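Local coordinates for protein magnesium transporter MgtE (Enterococcus faecalis, PDB 2OUX) that acts, probably, as a homodimeric magnesium transporter of the cell membrane, represented here by its magnesium-binding cytosolic part, an N domain followed by a pair of CBS domains, at residues Leu30-His35 / Asn56-Lys61; His53-Asn56 / Glu62-Asp65; Gln154-Ala159 / Arg192-Asn197; Ala170-Tyr175 / Leu245-Val250. All coordinates share one frame; numbering follows the deposited sequence.

Contact 1: residues Leu30-His35 / Asn56-Lys61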
# COMPACT_ATOMS: atom_id res chain seq x y z
N LEU A 30 -8.11 -25.13 -7.64
CA LEU A 30 -9.04 -24.06 -7.96
C LEU A 30 -9.15 -23.05 -6.81
O LEU A 30 -8.89 -21.87 -6.99
CB LEU A 30 -10.42 -24.64 -8.28
CG LEU A 30 -10.53 -25.50 -9.55
CD1 LEU A 30 -11.91 -26.13 -9.62
CD2 LEU A 30 -10.26 -24.64 -10.77
N PHE A 31 -9.53 -23.54 -5.64
CA PHE A 31 -9.70 -22.71 -4.46
C PHE A 31 -8.47 -21.84 -4.20
O PHE A 31 -8.58 -20.62 -4.07
CB PHE A 31 -9.97 -23.59 -3.23
CG PHE A 31 -10.26 -22.81 -1.96
CD1 PHE A 31 -11.52 -22.27 -1.74
CD2 PHE A 31 -9.26 -22.61 -1.02
CE1 PHE A 31 -11.79 -21.51 -0.58
CE2 PHE A 31 -9.51 -21.86 0.14
CZ PHE A 31 -10.78 -21.31 0.36
N LEU A 32 -7.31 -22.48 -4.13
CA LEU A 32 -6.06 -21.78 -3.86
C LEU A 32 -5.63 -20.85 -4.98
O LEU A 32 -4.68 -20.10 -4.83
CB LEU A 32 -4.96 -22.80 -3.54
CG LEU A 32 -4.56 -23.07 -2.07
CD1 LEU A 32 -5.69 -22.72 -1.12
CD2 LEU A 32 -4.17 -24.54 -1.92
N ALA A 33 -6.32 -20.89 -6.12
CA ALA A 33 -5.99 -20.00 -7.23
C ALA A 33 -6.77 -18.70 -7.06
O ALA A 33 -6.48 -17.68 -7.70
CB ALA A 33 -6.36 -20.67 -8.56
N LEU A 34 -7.78 -18.74 -6.21
CA LEU A 34 -8.61 -17.56 -5.93
C LEU A 34 -7.91 -16.68 -4.90
O LEU A 34 -7.19 -17.17 -4.03
CB LEU A 34 -9.96 -17.99 -5.35
CG LEU A 34 -10.97 -18.83 -6.14
CD1 LEU A 34 -12.07 -19.29 -5.21
CD2 LEU A 34 -11.56 -18.00 -7.27
N HIS A 35 -8.14 -15.37 -5.01
CA HIS A 35 -7.60 -14.39 -4.06
C HIS A 35 -8.34 -14.68 -2.74
O HIS A 35 -9.49 -15.09 -2.77
CB HIS A 35 -7.94 -12.98 -4.56
CG HIS A 35 -7.59 -11.89 -3.60
ND1 HIS A 35 -6.51 -11.04 -3.79
CD2 HIS A 35 -8.18 -11.50 -2.44
CE1 HIS A 35 -6.46 -10.18 -2.80
NE2 HIS A 35 -7.45 -10.43 -1.97
N ASN A 56 -11.65 -30.28 5.63
CA ASN A 56 -10.85 -31.49 5.40
C ASN A 56 -9.81 -31.33 4.28
O ASN A 56 -8.84 -32.08 4.23
CB ASN A 56 -11.76 -32.68 5.07
CG ASN A 56 -12.75 -32.98 6.19
OD1 ASN A 56 -12.41 -32.96 7.37
ND2 ASN A 56 -13.99 -33.29 5.81
N TYR A 57 -10.00 -30.36 3.39
CA TYR A 57 -9.06 -30.18 2.29
C TYR A 57 -8.09 -29.02 2.47
O TYR A 57 -7.18 -28.84 1.66
CB TYR A 57 -9.82 -29.98 0.98
CG TYR A 57 -10.75 -31.12 0.62
CD1 TYR A 57 -10.33 -32.45 0.73
CD2 TYR A 57 -12.04 -30.88 0.17
CE1 TYR A 57 -11.17 -33.50 0.39
CE2 TYR A 57 -12.89 -31.92 -0.18
CZ TYR A 57 -12.45 -33.23 -0.06
OH TYR A 57 -13.28 -34.26 -0.41
N LEU A 58 -8.28 -28.24 3.53
CA LEU A 58 -7.40 -27.10 3.78
C LEU A 58 -6.75 -27.18 5.15
O LEU A 58 -7.39 -27.56 6.13
CB LEU A 58 -8.19 -25.80 3.66
CG LEU A 58 -8.76 -25.55 2.26
CD1 LEU A 58 -9.74 -24.40 2.29
CD2 LEU A 58 -7.62 -25.27 1.31
N SER A 59 -5.47 -26.84 5.20
CA SER A 59 -4.72 -26.85 6.44
C SER A 59 -5.12 -25.63 7.26
O SER A 59 -5.73 -24.70 6.74
CB SER A 59 -3.23 -26.77 6.14
OG SER A 59 -2.90 -25.49 5.64
N PRO A 60 -4.79 -25.64 8.56
CA PRO A 60 -5.14 -24.48 9.39
C PRO A 60 -4.51 -23.20 8.85
O PRO A 60 -5.12 -22.14 8.91
CB PRO A 60 -4.61 -24.89 10.76
CG PRO A 60 -4.88 -26.38 10.77
CD PRO A 60 -4.39 -26.78 9.39
N LYS A 61 -3.28 -23.30 8.34
CA LYS A 61 -2.61 -22.13 7.78
C LYS A 61 -3.42 -21.62 6.60
O LYS A 61 -3.73 -20.43 6.53
CB LYS A 61 -1.21 -22.48 7.28
CG LYS A 61 -0.21 -22.81 8.37
CD LYS A 61 1.18 -23.02 7.78
CE LYS A 61 2.15 -23.58 8.82
NZ LYS A 61 2.31 -22.72 10.04
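L58 reaches from the short linker between two helices to the F31 ring of helix 24-31. Its CB leaves the backbone toward F31, and with CG anti to the carbonyl carbon (chi1 -63°) the side chain extends until its two methyls part over the residues opposite. CD1 takes the ring: it lies 3.3 Å from F31 CE2 and 3.8 Å from F31 CZ, approaching the aromatic group at a slant. The other methyl, CD2, reaches two partners, 3.9 Å from F31 CD2 and 4.0 Å from L32 CD1. L32 belongs to the type I turn F31-L34; it slides past the L58 side chain in the opposite direction and meets it through CD1. F31 and L58 are buried, while L32 is exposed. The packing is apolar, with no hydrogen bond across it. Polar groups of the linker are held by other neighbours: S59 is the N-cap of helix 60-67, and the L58 carbonyl oxygen accepts from Y88 OH. Beyond L58, F31 also packs on Q39 and F42 of helix 36-43, on M66 of helix 60-67 and against the F27 ring, which places the contact where helix 24-31 meets helices 48-57 and 60-67.

Contact 2: residues His53-Asn56 / Glu62-Asp65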
# COMPACT_ATOMS: atom_id res chain seq x y z
N HIS A 53 -16.49 -30.32 4.55
CA HIS A 53 -15.59 -30.93 3.57
C HIS A 53 -14.41 -30.01 3.39
O HIS A 53 -13.26 -30.45 3.35
CB HIS A 53 -16.28 -31.07 2.21
CG HIS A 53 -17.34 -32.11 2.17
ND1 HIS A 53 -17.10 -33.44 2.41
CD2 HIS A 53 -18.68 -32.02 1.91
CE1 HIS A 53 -18.23 -34.13 2.30
NE2 HIS A 53 -19.19 -33.28 1.99
N LEU A 54 -14.71 -28.72 3.28
CA LEU A 54 -13.69 -27.71 3.08
C LEU A 54 -12.63 -27.74 4.16
O LEU A 54 -11.44 -27.55 3.87
CB LEU A 54 -14.34 -26.33 2.97
CG LEU A 54 -13.41 -25.18 2.61
CD1 LEU A 54 -14.22 -24.06 2.02
CD2 LEU A 54 -12.67 -24.73 3.85
N TYR A 55 -13.04 -27.99 5.40
CA TYR A 55 -12.09 -28.07 6.52
C TYR A 55 -11.17 -29.27 6.34
O TYR A 55 -10.05 -29.28 6.84
CB TYR A 55 -12.85 -28.20 7.85
CG TYR A 55 -13.77 -27.03 8.16
CD1 TYR A 55 -15.01 -27.24 8.77
CD2 TYR A 55 -13.41 -25.72 7.84
CE1 TYR A 55 -15.87 -26.17 9.05
CE2 TYR A 55 -14.26 -24.64 8.11
CZ TYR A 55 -15.48 -24.87 8.71
OH TYR A 55 -16.32 -23.81 8.96
N ASN A 56 -11.65 -30.28 5.63
CA ASN A 56 -10.85 -31.49 5.40
C ASN A 56 -9.81 -31.33 4.28
O ASN A 56 -8.84 -32.08 4.23
CB ASN A 56 -11.76 -32.68 5.07
CG ASN A 56 -12.75 -32.98 6.19
OD1 ASN A 56 -12.41 -32.96 7.37
ND2 ASN A 56 -13.99 -33.29 5.81
N GLU A 62 -3.75 -22.51 5.68
CA GLU A 62 -4.52 -22.12 4.51
C GLU A 62 -5.89 -21.53 4.87
O GLU A 62 -6.34 -20.56 4.25
CB GLU A 62 -4.69 -23.33 3.58
CG GLU A 62 -3.35 -23.92 3.15
CD GLU A 62 -3.48 -25.19 2.32
OE1 GLU A 62 -4.42 -25.96 2.57
OE2 GLU A 62 -2.63 -25.42 1.43
N LEU A 63 -6.55 -22.09 5.87
CA LEU A 63 -7.85 -21.56 6.25
C LEU A 63 -7.68 -20.19 6.92
O LEU A 63 -8.53 -19.32 6.80
CB LEU A 63 -8.56 -22.52 7.21
CG LEU A 63 -10.06 -22.27 7.28
CD1 LEU A 63 -10.70 -22.64 5.95
CD2 LEU A 63 -10.65 -23.08 8.41
N ALA A 64 -6.57 -20.02 7.62
CA ALA A 64 -6.28 -18.75 8.29
C ALA A 64 -6.08 -17.62 7.27
O ALA A 64 -6.50 -16.49 7.50
CB ALA A 64 -5.05 -18.90 9.17
N ASP A 65 -5.43 -17.92 6.15
CA ASP A 65 -5.20 -16.89 5.14
C ASP A 65 -6.54 -16.30 4.70
O ASP A 65 -6.64 -15.11 4.39
CB ASP A 65 -4.51 -17.48 3.90
CG ASP A 65 -3.10 -17.92 4.17
OD1 ASP A 65 -2.39 -17.19 4.89
OD2 ASP A 65 -2.70 -18.99 3.66
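L63 spreads its two methyl groups over neighbouring residues of the preceding helix, one for L54 and one for Y55. CD1 is the closer of the pair, 3.6 Å from L54 CD2, and the two leucine side chains meet at a slant. CD2 meets the tyrosine ring obliquely, 3.9 Å from both Y55 CD2 and Y55 CE2. L63 points from its helix at the facing one. Its CG stands anti to the backbone N (chi1 -161°), and the branch beyond it divides the methyls between the two partners. On the other helix neither CB aims at L63. L54 and Y55 turn their ends inward from CB positions that point elsewhere, and for L54 this follows from an extended side chain, with chi1 -174° and chi2 158°.

All three residues are buried. A second shell fixes the tyrosine: its hydroxyl is hydrogen-bonded to Y43 OH and to E83 OE2, which tethers the far end of the ring that receives the L63 methyl. L54 also packs on Y43 and on L46. Helix 86-93 adds Y88, which touches both Y55 and L63, and M92, which touches L63. Across the two segments the nearest CA atoms are those of Y55 and L63, 7.8 Å apart. Helices 48-57 and 60-67 are two successive helices joined by a short linker, part of the all-helical MgtE intracellular N domain.

Contact 3: residues Gln154-Ala159 / Arg192-Asn197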
# COMPACT_ATOMS: atom_id res chain seq x y z
N GLN A 154 24.45 -3.85 8.93
CA GLN A 154 24.26 -5.03 8.11
C GLN A 154 24.27 -4.57 6.66
O GLN A 154 24.06 -3.39 6.38
CB GLN A 154 22.91 -5.66 8.49
CG GLN A 154 22.36 -6.69 7.54
CD GLN A 154 21.12 -7.34 8.10
OE1 GLN A 154 20.27 -6.67 8.70
NE2 GLN A 154 20.99 -8.64 7.92
N THR A 155 24.55 -5.49 5.74
CA THR A 155 24.58 -5.15 4.32
C THR A 155 23.21 -5.41 3.70
O THR A 155 22.40 -6.15 4.26
CB THR A 155 25.58 -6.01 3.58
OG1 THR A 155 25.23 -7.38 3.76
CG2 THR A 155 26.99 -5.77 4.11
N VAL A 156 22.97 -4.83 2.52
CA VAL A 156 21.69 -5.04 1.85
C VAL A 156 21.61 -6.51 1.46
O VAL A 156 20.54 -7.12 1.49
CB VAL A 156 21.55 -4.15 0.58
CG1 VAL A 156 22.01 -2.73 0.87
CG2 VAL A 156 22.32 -4.75 -0.56
N ARG A 157 22.76 -7.08 1.10
CA ARG A 157 22.82 -8.48 0.73
C ARG A 157 22.24 -9.32 1.87
O ARG A 157 21.49 -10.27 1.65
CB ARG A 157 24.27 -8.89 0.48
CG ARG A 157 24.49 -10.39 0.29
CD ARG A 157 25.99 -10.67 0.09
NE ARG A 157 26.78 -10.10 1.18
CZ ARG A 157 26.73 -10.50 2.45
NH1 ARG A 157 25.92 -11.49 2.80
NH2 ARG A 157 27.47 -9.90 3.37
N SER A 158 22.60 -8.94 3.09
CA SER A 158 22.14 -9.63 4.28
C SER A 158 20.66 -9.34 4.55
O SER A 158 19.90 -10.23 4.92
CB SER A 158 23.00 -9.18 5.46
OG SER A 158 22.67 -9.88 6.64
N ALA A 159 20.26 -8.09 4.36
CA ALA A 159 18.87 -7.71 4.57
C ALA A 159 17.99 -8.44 3.54
O ALA A 159 16.92 -8.96 3.87
CB ALA A 159 18.71 -6.20 4.40
N ARG A 192 11.70 -0.55 -2.23
CA ARG A 192 12.05 0.04 -3.52
C ARG A 192 13.38 0.81 -3.48
O ARG A 192 14.01 0.99 -4.52
CB ARG A 192 10.92 0.94 -4.03
CG ARG A 192 10.65 2.22 -3.23
CD ARG A 192 9.40 2.95 -3.78
NE ARG A 192 9.59 3.45 -5.14
CZ ARG A 192 8.61 3.88 -5.93
NH1 ARG A 192 7.36 3.88 -5.51
NH2 ARG A 192 8.89 4.31 -7.15
N ASP A 193 13.79 1.28 -2.31
CA ASP A 193 15.06 1.99 -2.20
C ASP A 193 16.14 0.95 -2.00
O ASP A 193 17.27 1.08 -2.48
CB ASP A 193 15.07 2.95 -1.01
CG ASP A 193 14.33 4.23 -1.30
OD1 ASP A 193 14.07 4.49 -2.49
OD2 ASP A 193 14.03 4.97 -0.36
N LEU A 194 15.76 -0.10 -1.30
CA LEU A 194 16.65 -1.20 -1.00
C LEU A 194 17.14 -1.93 -2.26
O LEU A 194 18.35 -2.05 -2.47
CB LEU A 194 15.95 -2.20 -0.08
CG LEU A 194 16.81 -3.27 0.59
CD1 LEU A 194 17.87 -2.61 1.46
CD2 LEU A 194 15.92 -4.17 1.44
N ILE A 195 16.22 -2.40 -3.08
CA ILE A 195 16.60 -3.16 -4.27
C ILE A 195 17.51 -2.45 -5.27
O ILE A 195 18.13 -3.11 -6.11
CB ILE A 195 15.37 -3.69 -5.04
CG1 ILE A 195 14.58 -2.53 -5.65
CG2 ILE A 195 14.50 -4.52 -4.11
CD1 ILE A 195 13.56 -2.98 -6.68
N VAL A 196 17.60 -1.12 -5.21
CA VAL A 196 18.45 -0.41 -6.15
C VAL A 196 19.82 -0.11 -5.55
O VAL A 196 20.58 0.68 -6.10
CB VAL A 196 17.83 0.94 -6.60
CG1 VAL A 196 16.38 0.73 -7.03
CG2 VAL A 196 17.94 1.96 -5.48
N ASN A 197 20.14 -0.74 -4.43
CA ASN A 197 21.44 -0.50 -3.81
C ASN A 197 22.35 -1.71 -3.99
O ASN A 197 21.87 -2.83 -4.18
CB ASN A 197 21.26 -0.15 -2.33
CG ASN A 197 21.10 1.34 -2.11
OD1 ASN A 197 22.08 2.08 -2.07
ND2 ASN A 197 19.86 1.80 -1.97
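V156 and L194 pass each other in opposite directions, their side chains lying alongside and touching through one leucine methyl. L194 CD1 is 4.1 Å from V156 CB and 4.2 Å from V156 CG1, so this methyl rests against the root of the valine and one of its branches. L194 CB is not aimed at the other segment; with CG anti to the backbone N (chi1 -167°), the leucine swings its end across. V156 does point at its partners, and its second neighbour, N197, crosses it at about a right angle. There V156 CG1 meets N197 CB at 4.2 Å, while V156 CG2 lies 4.1 Å from the N197 carbonyl oxygen. The amide end of N197 leads away from the valine: ND2 donates to D193 O at 2.7 Å, with an N-H...O angle of 141°. The bond ties N197, the last residue of the L194-N197 type I turn, back to D193. In the other segment, T155 OG1 accepts from S158 N and caps the first turn of helix 156-166. Within the first CBS domain, the contact joins the start of helix 156-166 to helix 191-194 and the turn after it; helix 203-206 adds I203, touching L194 and A159, and I206, touching V156 and N197.

Contact 4: residues Ala170-Tyr175 / Leu245-Val250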
# COMPACT_ATOMS: atom_id res chain seq x y z
N ALA A 170 5.80 -12.36 7.45
CA ALA A 170 5.51 -10.93 7.51
C ALA A 170 4.26 -10.42 6.79
O ALA A 170 3.95 -10.86 5.69
CB ALA A 170 6.72 -10.16 7.01
N GLU A 171 3.56 -9.48 7.44
CA GLU A 171 2.36 -8.85 6.86
C GLU A 171 2.83 -8.23 5.54
O GLU A 171 2.31 -8.53 4.47
CB GLU A 171 1.86 -7.69 7.74
CG GLU A 171 0.57 -7.92 8.53
CD GLU A 171 -0.69 -7.81 7.71
OE1 GLU A 171 -0.89 -6.82 6.99
OE2 GLU A 171 -1.51 -8.74 7.80
N THR A 172 3.82 -7.36 5.65
CA THR A 172 4.38 -6.69 4.49
C THR A 172 5.88 -6.57 4.65
O THR A 172 6.40 -6.51 5.76
CB THR A 172 3.80 -5.27 4.34
OG1 THR A 172 4.24 -4.71 3.10
CG2 THR A 172 4.26 -4.39 5.49
N ILE A 173 6.59 -6.53 3.52
CA ILE A 173 8.03 -6.40 3.53
C ILE A 173 8.37 -5.15 2.73
O ILE A 173 9.53 -4.87 2.49
CB ILE A 173 8.72 -7.62 2.86
CG1 ILE A 173 8.44 -7.63 1.35
CG2 ILE A 173 8.23 -8.91 3.50
CD1 ILE A 173 9.35 -8.56 0.58
N TYR A 174 7.35 -4.40 2.32
CA TYR A 174 7.59 -3.22 1.52
C TYR A 174 8.23 -2.08 2.27
O TYR A 174 8.65 -1.08 1.69
CB TYR A 174 6.30 -2.80 0.81
CG TYR A 174 5.89 -3.86 -0.21
CD1 TYR A 174 6.87 -4.61 -0.87
CD2 TYR A 174 4.56 -4.16 -0.46
CE1 TYR A 174 6.53 -5.63 -1.76
CE2 TYR A 174 4.20 -5.18 -1.36
CZ TYR A 174 5.20 -5.91 -2.00
OH TYR A 174 4.87 -6.94 -2.86
N TYR A 175 8.32 -2.24 3.58
CA TYR A 175 9.01 -1.28 4.43
C TYR A 175 9.83 -2.17 5.34
O TYR A 175 9.33 -3.17 5.85
CB TYR A 175 8.04 -0.44 5.27
CG TYR A 175 7.45 0.74 4.55
CD1 TYR A 175 8.28 1.68 3.95
CD2 TYR A 175 6.08 0.93 4.47
CE1 TYR A 175 7.76 2.77 3.27
CE2 TYR A 175 5.54 2.02 3.80
CZ TYR A 175 6.39 2.93 3.20
OH TYR A 175 5.87 4.01 2.52
N LEU A 245 6.70 -1.95 18.37
CA LEU A 245 5.72 -2.95 18.77
C LEU A 245 4.95 -3.59 17.63
O LEU A 245 4.61 -4.77 17.69
CB LEU A 245 4.72 -2.33 19.76
CG LEU A 245 5.31 -1.97 21.14
CD1 LEU A 245 4.23 -1.36 22.04
CD2 LEU A 245 5.89 -3.22 21.78
N GLY A 246 4.66 -2.80 16.60
CA GLY A 246 3.93 -3.34 15.47
C GLY A 246 3.73 -2.33 14.37
O GLY A 246 4.36 -1.27 14.35
N ILE A 247 2.86 -2.67 13.43
CA ILE A 247 2.56 -1.80 12.31
C ILE A 247 1.08 -1.78 12.05
O ILE A 247 0.38 -2.75 12.33
CB ILE A 247 3.24 -2.27 11.01
CG1 ILE A 247 2.91 -3.75 10.77
CG2 ILE A 247 4.75 -2.02 11.08
CD1 ILE A 247 3.30 -4.24 9.39
N VAL A 248 0.61 -0.67 11.50
CA VAL A 248 -0.79 -0.50 11.14
C VAL A 248 -0.74 -0.33 9.63
O VAL A 248 -0.06 0.55 9.12
CB VAL A 248 -1.38 0.75 11.82
CG1 VAL A 248 -2.71 1.08 11.22
CG2 VAL A 248 -1.52 0.52 13.30
N THR A 249 -1.48 -1.18 8.92
CA THR A 249 -1.50 -1.16 7.46
C THR A 249 -2.64 -0.37 6.84
O THR A 249 -3.71 -0.25 7.43
CB THR A 249 -1.52 -2.61 6.93
OG1 THR A 249 -2.65 -3.30 7.49
CG2 THR A 249 -0.25 -3.32 7.36
N VAL A 250 -2.41 0.15 5.64
CA VAL A 250 -3.42 0.96 4.97
C VAL A 250 -4.76 0.26 4.74
O VAL A 250 -5.80 0.91 4.74
CB VAL A 250 -2.91 1.51 3.62
CG1 VAL A 250 -2.77 0.39 2.58
CG2 VAL A 250 -3.86 2.57 3.11
O HOH W 1 -4.01 -6.19 7.27
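This is a mostly apolar contact with a water-bridged polar edge, between the loop A170-Y175 that leads into strand 175-179 of the first CBS domain and strand 244-249 of the second. I247 sends its CD1 into the loop, where it lies 4.0 Å from T172 CG2 and 4.1 Å from E171 CB. CG1 stands between the backbone N and carbonyl carbon (chi1 52°), and the extended second torsion carries CD1 forward to both residues. T172 meets it obliquely with its methyl, while its hydroxyl serves the loop itself: OG1 accepts from Y174 N at 3.2 Å, an ST turn.

Two residues along the strand, T249 faces the same loop and meets the end of E171 at about a right angle. The glutamate chain bends at chi2 (-77°), and its OE1 comes 3.6 Å from T249 CG2. The hydroxyl and carboxylate do not bond directly. A water donates to E171 OE1 and to T249 OG1, at 3.2 Å each, bridging them. T249 OG1 is also hydrogen-bonded to D251; the following residue, D252, binds magnesium together with D99, and the T249 side chain is about 4 Å from a bound magnesium ion. The polar edge thus lies beside a metal site.

E171 also touches Y97 and T144. Across the dimer interface, the A170 carbonyl oxygen accepts from R192 of the second subunit and Y174 stacks on the Y174 ring there. Strand 244-249 lies next to strand 234-238, I247 is also backbone-bonded to T144, and the strand faces the loop joining helix 156-166 to strand 175-179.

Contacts 1 and 2 form one cluster in the helical N domain, with centres about 6 Å apart: they share N56 and helices 48-57 and 60-67, and L58 CD1 meets L63 CD1 at 4.2 Å. Contacts 3 and 4 follow later in the chain. Contact 3 lies within the first CBS domain, whereas contact 4 joins the first CBS domain to the second; their centres are about 18 Å apart, their segments alternate along the chain, and both touch the second subunit. From contact 1, the centres of contacts 4 and 3 lie about 24 and 33 Å away. The N-domain packing is therefore separate from the CBS contacts, of which contact 4 lies beside bound magnesium.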